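Local structure of thiamin pyrophosphokinase (Geobacillus thermodenitrificans, 3K94) at residues B[76-80]-B[81-85]; B[111-114]-B[115-119]; B[52-56]-B[57-61]. The protein probably catalyses the transfer of a pyrophosphate group from ATP to thiamin, giving thiamin diphosphate. All blocks are in the same frame, centred on the assembly; numbering follows the deposited sequence.

Contact 1 (B[76-80]-B[81-85])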
loop_
_atom_site.group_PDB
_atom_site.type_symbol
_atom_site.label_atom_id
_atom_site.label_comp_id
_atom_site.label_asym_id
_atom_site.label_seq_id
_atom_site.Cartn_x
_atom_site.Cartn_y
_atom_site.Cartn_z
ATOM N N LYS B 76 -22.332 7.560 -7.925
ATOM C CA LYS B 76 -22.610 6.688 -6.788
ATOM C C LYS B 76 -21.933 5.329 -6.951
ATOM O O LYS B 76 -21.958 4.736 -8.033
ATOM C CB LYS B 76 -24.118 6.490 -6.616
ATOM C CG LYS B 76 -24.888 7.741 -6.232
ATOM C CD LYS B 76 -25.836 7.465 -5.065
ATOM C CE LYS B 76 -26.697 6.232 -5.306
ATOM N NZ LYS B 76 -27.646 6.421 -6.435
ATOM N N ASP B 77 -21.321 4.844 -5.876
ATOM C CA ASP B 77 -20.758 3.490 -5.853
ATOM C C ASP B 77 -19.475 3.298 -6.672
ATOM O O ASP B 77 -19.056 2.164 -6.926
ATOM C CB ASP B 77 -21.813 2.475 -6.297
ATOM C CG ASP B 77 -22.982 2.405 -5.341
ATOM O OD1 ASP B 77 -22.750 2.098 -4.150
ATOM O OD2 ASP B 77 -24.126 2.659 -5.780
ATOM N N LYS B 78 -18.859 4.409 -7.072
ATOM C CA LYS B 78 -17.591 4.392 -7.786
ATOM C C LYS B 78 -16.718 5.536 -7.273
ATOM O O LYS B 78 -17.222 6.611 -6.973
ATOM C CB LYS B 78 -17.829 4.593 -9.278
ATOM C CG LYS B 78 -18.323 3.390 -10.058
ATOM C CD LYS B 78 -18.209 3.700 -11.561
ATOM C CE LYS B 78 -18.424 2.481 -12.438
ATOM N NZ LYS B 78 -19.864 2.139 -12.516
ATOM N N THR B 79 -15.413 5.315 -7.171
ATOM C CA THR B 79 -14.517 6.409 -6.825
ATOM C C THR B 79 -14.254 7.243 -8.074
ATOM O O THR B 79 -14.490 6.793 -9.195
ATOM C CB THR B 79 -13.177 5.919 -6.247
ATOM O OG1 THR B 79 -12.466 5.189 -7.246
ATOM C CG2 THR B 79 -13.401 5.017 -5.036
ATOM N N ASP B 80 -13.758 8.455 -7.875
ATOM C CA ASP B 80 -13.439 9.335 -8.984
ATOM C C ASP B 80 -12.281 8.804 -9.827
ATOM O O ASP B 80 -12.247 9.011 -11.036
ATOM C CB ASP B 80 -13.146 10.738 -8.459
ATOM C CG ASP B 80 -14.342 11.334 -7.736
ATOM O OD1 ASP B 80 -15.481 10.978 -8.101
ATOM O OD2 ASP B 80 -14.152 12.142 -6.801
HETATM N N MSE B 81 -11.331 8.129 -9.184
HETATM C CA MSE B 81 -10.221 7.532 -9.897
HETATM C C MSE B 81 -10.738 6.422 -10.813
HETATM O O MSE B 81 -10.271 6.254 -11.949
HETATM C CB MSE B 81 -9.213 6.954 -8.903
HETATM C CG MSE B 81 -7.994 6.347 -9.561
HETATM SE SE MSE B 81 -6.894 7.718 -10.402
HETATM C CE MSE B 81 -6.192 8.656 -8.848
ATOM N N GLU B 82 -11.704 5.663 -10.310
ATOM C CA GLU B 82 -12.287 4.560 -11.061
ATOM C C GLU B 82 -12.981 5.059 -12.327
ATOM O O GLU B 82 -12.720 4.559 -13.418
ATOM C CB GLU B 82 -13.288 3.777 -10.206
ATOM C CG GLU B 82 -14.071 2.763 -11.013
ATOM C CD GLU B 82 -14.861 1.804 -10.149
ATOM O OE1 GLU B 82 -15.201 2.171 -9.007
ATOM O OE2 GLU B 82 -15.147 0.684 -10.615
ATOM N N ILE B 83 -13.852 6.051 -12.193
ATOM C CA ILE B 83 -14.517 6.555 -13.389
ATOM C C ILE B 83 -13.498 7.140 -14.354
ATOM O O ILE B 83 -13.613 6.936 -15.572
ATOM C CB ILE B 83 -15.691 7.541 -13.103
ATOM C CG1 ILE B 83 -15.243 8.740 -12.270
ATOM C CG2 ILE B 83 -16.835 6.819 -12.399
ATOM C CD1 ILE B 83 -16.407 9.613 -11.824
ATOM N N ALA B 84 -12.482 7.824 -13.818
ATOM C CA ALA B 84 -11.419 8.353 -14.678
ATOM C C ALA B 84 -10.715 7.223 -15.427
ATOM O O ALA B 84 -10.522 7.287 -16.636
ATOM C CB ALA B 84 -10.415 9.195 -13.874
ATOM N N LEU B 85 -10.350 6.168 -14.708
ATOM C CA LEU B 85 -9.653 5.062 -15.347
ATOM C C LEU B 85 -10.557 4.316 -16.337
ATOM O O LEU B 85 -10.114 3.962 -17.432
ATOM C CB LEU B 85 -9.068 4.098 -14.322
ATOM C CG LEU B 85 -8.260 2.951 -14.931
ATOM C CD1 LEU B 85 -7.020 3.448 -15.692
ATOM C CD2 LEU B 85 -7.890 1.984 -13.850
#
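T79 is the N-cap of helix 80-88 and meets E82 in its first turn. T79 OG1 accepts from E82 N at 3.2 Å, the N-H...O angle being 151°. Its chi1 of 65° sets the hydroxyl between the backbone N and the carbonyl carbon, which turns OG1 to the first turn. The same oxygen also lies over E82 CB, 3.4 Å away. Two main-chain bonds carry the helix on: I83 N gives to T79 O, and A84 N to D80 O at 3.0 Å. Outside the cap, the K78 chain runs at about a right angle to E82. Charge does not close this pair, since K78 NZ stays 5.3 Å from E82 OE2; the contact is E82 OE1 against K78 CA and the methylene CG, 3.5 Å from each. K78 CD meets the methyl CG2 of I83 at 3.5 Å, while I83 CG1 sits 3.3 Å from D80 O. With an alanine here, CG1, CG2 and CD1 are gone, and a gap would probably open between the K78 chain and F48 of strand 46-48, which I83 also touches. The D80 carboxylate lies close to that of D31, a pair of like charges. A threonine hydroxyl taking the first-turn N-H of E82 is typical of a helix N-cap, here following strand 71-72 in the catalytic domain.

Contact 2 (B[111-114]-B[115-119]); sequences GNVE and LLLKY
Successive turns of helix 106-118 meet here, in a buried contact where side chains three and four residues apart run along the connecting helix of a beta-alpha-beta unit, as between V113 and L117. The evidence is a ladder of i to i+4 bonds from L115 N to G111 O through K118 N to E114 O, the latter at 2.8 Å. Over this frame V113 CG1 reaches L117 CD1 at 4.3 Å, a loose apolar touch. L117 CD1 also comes 3.7 Å from E114 OE2, the two side chains passing at a slant. A bend at chi2 (-59°) places the E114 carboxylate with L117 CD1 over its flat side, nearly equidistant from CD, OE1 and OE2, and OE2 forms a salt bridge with R180 of the second subunit. On another flank N112 and L115 run side by side, OD1 3.7 Å from L115 CD1; N112 ND2 is held by A101 O, which would fix the turn of the amide. L116 CD1 folds back to N112 O at 3.5 Å. Around the helix, L115 packs on L85 of helix 80-88, L116 on I126 of strand 125-128 and on L133 and V135 of strand 131-136, while V113 meets F110 of the second subunit.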
loop_
_atom_site.group_PDB
_atom_site.type_symbol
_atom_site.label_atom_id
_atom_site.label_comp_id
_atom_site.label_asym_id
_atom_site.label_seq_id
_atom_site.Cartn_x
_atom_site.Cartn_y
_atom_site.Cartn_z
ATOM N N GLY B 111 -7.836 -0.090 -3.031
ATOM C CA GLY B 111 -8.894 -0.005 -4.018
ATOM C C GLY B 111 -8.313 0.283 -5.383
ATOM O O GLY B 111 -8.701 -0.333 -6.369
ATOM N N ASN B 112 -7.363 1.215 -5.435
ATOM C CA ASN B 112 -6.662 1.518 -6.675
ATOM C C ASN B 112 -5.905 0.334 -7.273
ATOM O O ASN B 112 -5.910 0.162 -8.488
ATOM C CB ASN B 112 -5.752 2.730 -6.488
ATOM C CG ASN B 112 -6.549 4.004 -6.383
ATOM O OD1 ASN B 112 -7.637 4.081 -6.943
ATOM N ND2 ASN B 112 -6.030 5.003 -5.675
ATOM N N VAL B 113 -5.272 -0.480 -6.426
ATOM C CA VAL B 113 -4.603 -1.703 -6.888
ATOM C C VAL B 113 -5.626 -2.696 -7.471
ATOM O O VAL B 113 -5.353 -3.362 -8.470
ATOM C CB VAL B 113 -3.787 -2.389 -5.758
ATOM C CG1 VAL B 113 -3.295 -3.747 -6.203
ATOM C CG2 VAL B 113 -2.591 -1.526 -5.343
ATOM N N GLU B 114 -6.807 -2.786 -6.856
ATOM C CA GLU B 114 -7.875 -3.631 -7.399
ATOM C C GLU B 114 -8.308 -3.180 -8.803
ATOM O O GLU B 114 -8.665 -4.008 -9.644
ATOM C CB GLU B 114 -9.072 -3.700 -6.442
ATOM C CG GLU B 114 -8.733 -4.373 -5.102
ATOM C CD GLU B 114 -8.236 -5.807 -5.269
ATOM O OE1 GLU B 114 -8.888 -6.589 -5.996
ATOM O OE2 GLU B 114 -7.200 -6.161 -4.663
ATOM N N LEU B 115 -8.269 -1.872 -9.053
ATOM C CA LEU B 115 -8.524 -1.334 -10.395
ATOM C C LEU B 115 -7.467 -1.807 -11.391
ATOM O O LEU B 115 -7.792 -2.225 -12.500
ATOM C CB LEU B 115 -8.554 0.197 -10.376
ATOM C CG LEU B 115 -9.822 0.862 -9.853
ATOM C CD1 LEU B 115 -9.579 2.339 -9.597
ATOM C CD2 LEU B 115 -10.926 0.677 -10.872
ATOM N N LEU B 116 -6.196 -1.740 -11.006
ATOM C CA LEU B 116 -5.156 -2.280 -11.868
ATOM C C LEU B 116 -5.412 -3.764 -12.186
ATOM O O LEU B 116 -5.239 -4.212 -13.329
ATOM C CB LEU B 116 -3.770 -2.066 -11.258
ATOM C CG LEU B 116 -3.096 -0.746 -11.661
ATOM C CD1 LEU B 116 -4.001 0.429 -11.366
ATOM C CD2 LEU B 116 -1.745 -0.587 -10.964
ATOM N N LEU B 117 -5.829 -4.517 -11.174
ATOM C CA LEU B 117 -6.144 -5.934 -11.353
ATOM C C LEU B 117 -7.323 -6.154 -12.274
ATOM O O LEU B 117 -7.288 -7.031 -13.130
ATOM C CB LEU B 117 -6.427 -6.601 -10.014
ATOM C CG LEU B 117 -5.166 -6.683 -9.173
ATOM C CD1 LEU B 117 -5.521 -7.124 -7.771
ATOM C CD2 LEU B 117 -4.175 -7.629 -9.851
ATOM N N LYS B 118 -8.374 -5.363 -12.092
ATOM C CA LYS B 118 -9.520 -5.443 -12.984
ATOM C C LYS B 118 -9.082 -5.228 -14.426
ATOM O O LYS B 118 -9.560 -5.912 -15.334
ATOM C CB LYS B 118 -10.602 -4.438 -12.597
ATOM C CG LYS B 118 -11.716 -4.334 -13.634
ATOM C CD LYS B 118 -12.814 -3.391 -13.184
ATOM C CE LYS B 118 -13.944 -3.322 -14.198
ATOM N NZ LYS B 118 -15.106 -2.589 -13.629
ATOM N N TYR B 119 -8.167 -4.287 -14.639
ATOM C CA TYR B 119 -7.660 -4.004 -15.979
ATOM C C TYR B 119 -6.243 -4.548 -16.170
ATOM O O TYR B 119 -5.403 -3.907 -16.800
ATOM C CB TYR B 119 -7.691 -2.499 -16.258
ATOM C CG TYR B 119 -9.089 -1.904 -16.285
ATOM C CD1 TYR B 119 -9.977 -2.218 -17.304
ATOM C CD2 TYR B 119 -9.510 -1.023 -15.301
ATOM C CE1 TYR B 119 -11.253 -1.674 -17.333
ATOM C CE2 TYR B 119 -10.774 -0.469 -15.324
ATOM C CZ TYR B 119 -11.645 -0.801 -16.337
ATOM O OH TYR B 119 -12.906 -0.247 -16.362
#

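Contact 3 (B[52-56]-B[57-61])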
loop_
_atom_site.group_PDB
_atom_site.type_symbol
_atom_site.label_atom_id
_atom_site.label_comp_id
_atom_site.label_asym_id
_atom_site.label_seq_id
_atom_site.Cartn_x
_atom_site.Cartn_y
_atom_site.Cartn_z
ATOM N N ASP B 52 -17.006 19.884 -4.427
ATOM C CA ASP B 52 -16.990 19.859 -2.965
ATOM C C ASP B 52 -15.637 19.362 -2.447
ATOM O O ASP B 52 -15.273 19.579 -1.284
ATOM C CB ASP B 52 -18.098 18.949 -2.438
ATOM C CG ASP B 52 -19.458 19.604 -2.473
ATOM O OD1 ASP B 52 -19.542 20.766 -2.930
ATOM O OD2 ASP B 52 -20.437 18.957 -2.033
ATOM N N SER B 53 -14.902 18.684 -3.321
ATOM C CA SER B 53 -13.613 18.102 -2.965
ATOM C C SER B 53 -12.458 19.097 -3.072
ATOM O O SER B 53 -11.308 18.747 -2.796
ATOM C CB SER B 53 -13.325 16.874 -3.834
ATOM O OG SER B 53 -14.285 15.860 -3.600
ATOM N N LEU B 54 -12.760 20.328 -3.477
ATOM C CA LEU B 54 -11.746 21.376 -3.527
ATOM C C LEU B 54 -12.145 22.511 -2.589
ATOM O O LEU B 54 -13.325 22.727 -2.360
ATOM C CB LEU B 54 -11.599 21.914 -4.953
ATOM C CG LEU B 54 -11.930 21.005 -6.144
ATOM C CD1 LEU B 54 -11.765 21.770 -7.454
ATOM C CD2 LEU B 54 -11.076 19.767 -6.159
ATOM N N PRO B 55 -11.158 23.235 -2.030
ATOM C CA PRO B 55 -11.504 24.425 -1.236
ATOM C C PRO B 55 -12.214 25.462 -2.114
ATOM O O PRO B 55 -11.970 25.507 -3.321
ATOM C CB PRO B 55 -10.140 24.962 -0.786
ATOM C CG PRO B 55 -9.205 23.764 -0.857
ATOM C CD PRO B 55 -9.715 22.934 -2.006
ATOM N N ALA B 56 -13.065 26.294 -1.521
ATOM C CA ALA B 56 -13.796 27.272 -2.301
ATOM C C ALA B 56 -12.846 28.148 -3.114
ATOM O O ALA B 56 -13.102 28.420 -4.289
ATOM C CB ALA B 56 -14.694 28.118 -1.405
ATOM N N GLU B 57 -11.742 28.570 -2.497
ATOM C CA GLU B 57 -10.796 29.459 -3.162
ATOM C C GLU B 57 -10.173 28.768 -4.367
ATOM O O GLU B 57 -9.793 29.416 -5.335
ATOM C CB GLU B 57 -9.693 29.928 -2.211
ATOM C CG GLU B 57 -10.112 30.011 -0.762
ATOM C CD GLU B 57 -10.094 28.651 -0.074
ATOM O OE1 GLU B 57 -9.085 27.922 -0.217
ATOM O OE2 GLU B 57 -11.084 28.317 0.613
ATOM N N ASP B 58 -10.064 27.446 -4.294
ATOM C CA ASP B 58 -9.473 26.676 -5.381
ATOM C C ASP B 58 -10.428 26.559 -6.570
ATOM O O ASP B 58 -9.996 26.564 -7.730
ATOM C CB ASP B 58 -9.060 25.292 -4.896
ATOM C CG ASP B 58 -7.762 25.317 -4.107
ATOM O OD1 ASP B 58 -7.101 26.380 -4.071
ATOM O OD2 ASP B 58 -7.406 24.275 -3.521
ATOM N N VAL B 59 -11.722 26.448 -6.276
ATOM C CA VAL B 59 -12.724 26.383 -7.332
ATOM C C VAL B 59 -12.728 27.693 -8.111
ATOM O O VAL B 59 -12.753 27.684 -9.332
ATOM C CB VAL B 59 -14.126 26.060 -6.786
ATOM C CG1 VAL B 59 -15.131 25.991 -7.921
ATOM C CG2 VAL B 59 -14.096 24.740 -6.034
ATOM N N VAL B 60 -12.668 28.817 -7.400
ATOM C CA VAL B 60 -12.548 30.110 -8.056
ATOM C C VAL B 60 -11.308 30.175 -8.973
ATOM O O VAL B 60 -11.390 30.653 -10.106
ATOM C CB VAL B 60 -12.546 31.284 -7.051
ATOM C CG1 VAL B 60 -12.327 32.599 -7.776
ATOM C CG2 VAL B 60 -13.865 31.337 -6.269
ATOM N N LYS B 61 -10.166 29.681 -8.500
ATOM C CA LYS B 61 -8.950 29.707 -9.319
ATOM C C LYS B 61 -9.070 28.794 -10.538
ATOM O O LYS B 61 -8.643 29.133 -11.641
ATOM C CB LYS B 61 -7.729 29.300 -8.491
ATOM C CG LYS B 61 -7.179 30.392 -7.601
ATOM C CD LYS B 61 -5.741 30.086 -7.213
ATOM C CE LYS B 61 -4.845 30.027 -8.454
ATOM N NZ LYS B 61 -3.414 29.746 -8.125
#
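The close part of this contact is the start of helix 56-65, where P55 at the N-cap position meets D58 and V59. P55 O takes V59 N at 3.1 Å, nearly along the C=O axis (163°), and a weak second bond from D58 N at 2.9 Å and 128°, so one carbonyl serves two first-turn amides. V60 N follows on A56 O at 3.2 Å, with the donor in the carbonyl plane. Beside these bonds D58 lays its carboxylate against the proline ring, OD2 standing 3.1 Å from P55 CD. The chi1 of -78°, with CG beside D58's own backbone N, brings that oxygen to the ring. Apolar contact is slighter: L54 CB approaches V59 CG2 at 3.9 Å, the two side chains crossing at about a right angle, with F51 also against V59. The solvent side belongs to E57. Its chain bends at chi2 and returns OE1 to P55 CB at 3.2 Å, touching carbon at the exposed face of the turn. The chemistry is thus mostly main-chain bonding, with no side-chain cap across the contact and the carboxylate oxygens resting on proline ring carbons; these acidic groups would be expected to interact favourably with the helix dipole.

Overall arrangement
All three contacts are local to helices of the catalytic domain, yet their settings differ. Contact 2 is the buried one and contact 3 lies on the surface, with no neighbouring subunit touching it; contact 1 is intermediate. Contacts 1 and 3 both open helices with the N-cap carbonyl taking the amide four residues on, contact 1 adding the T79 hydroxyl, which P55 lacks; contact 2 lies in the closing turns of its helix. Contacts 1 and 2 pack together, M81 CG lying 3.5 Å from N112 OD1 and E82 CG 3.8 Å from L115 CD2, and both reach L184 of the second subunit. Contact 3 stands apart, its centre about 29 Å from that of contact 2.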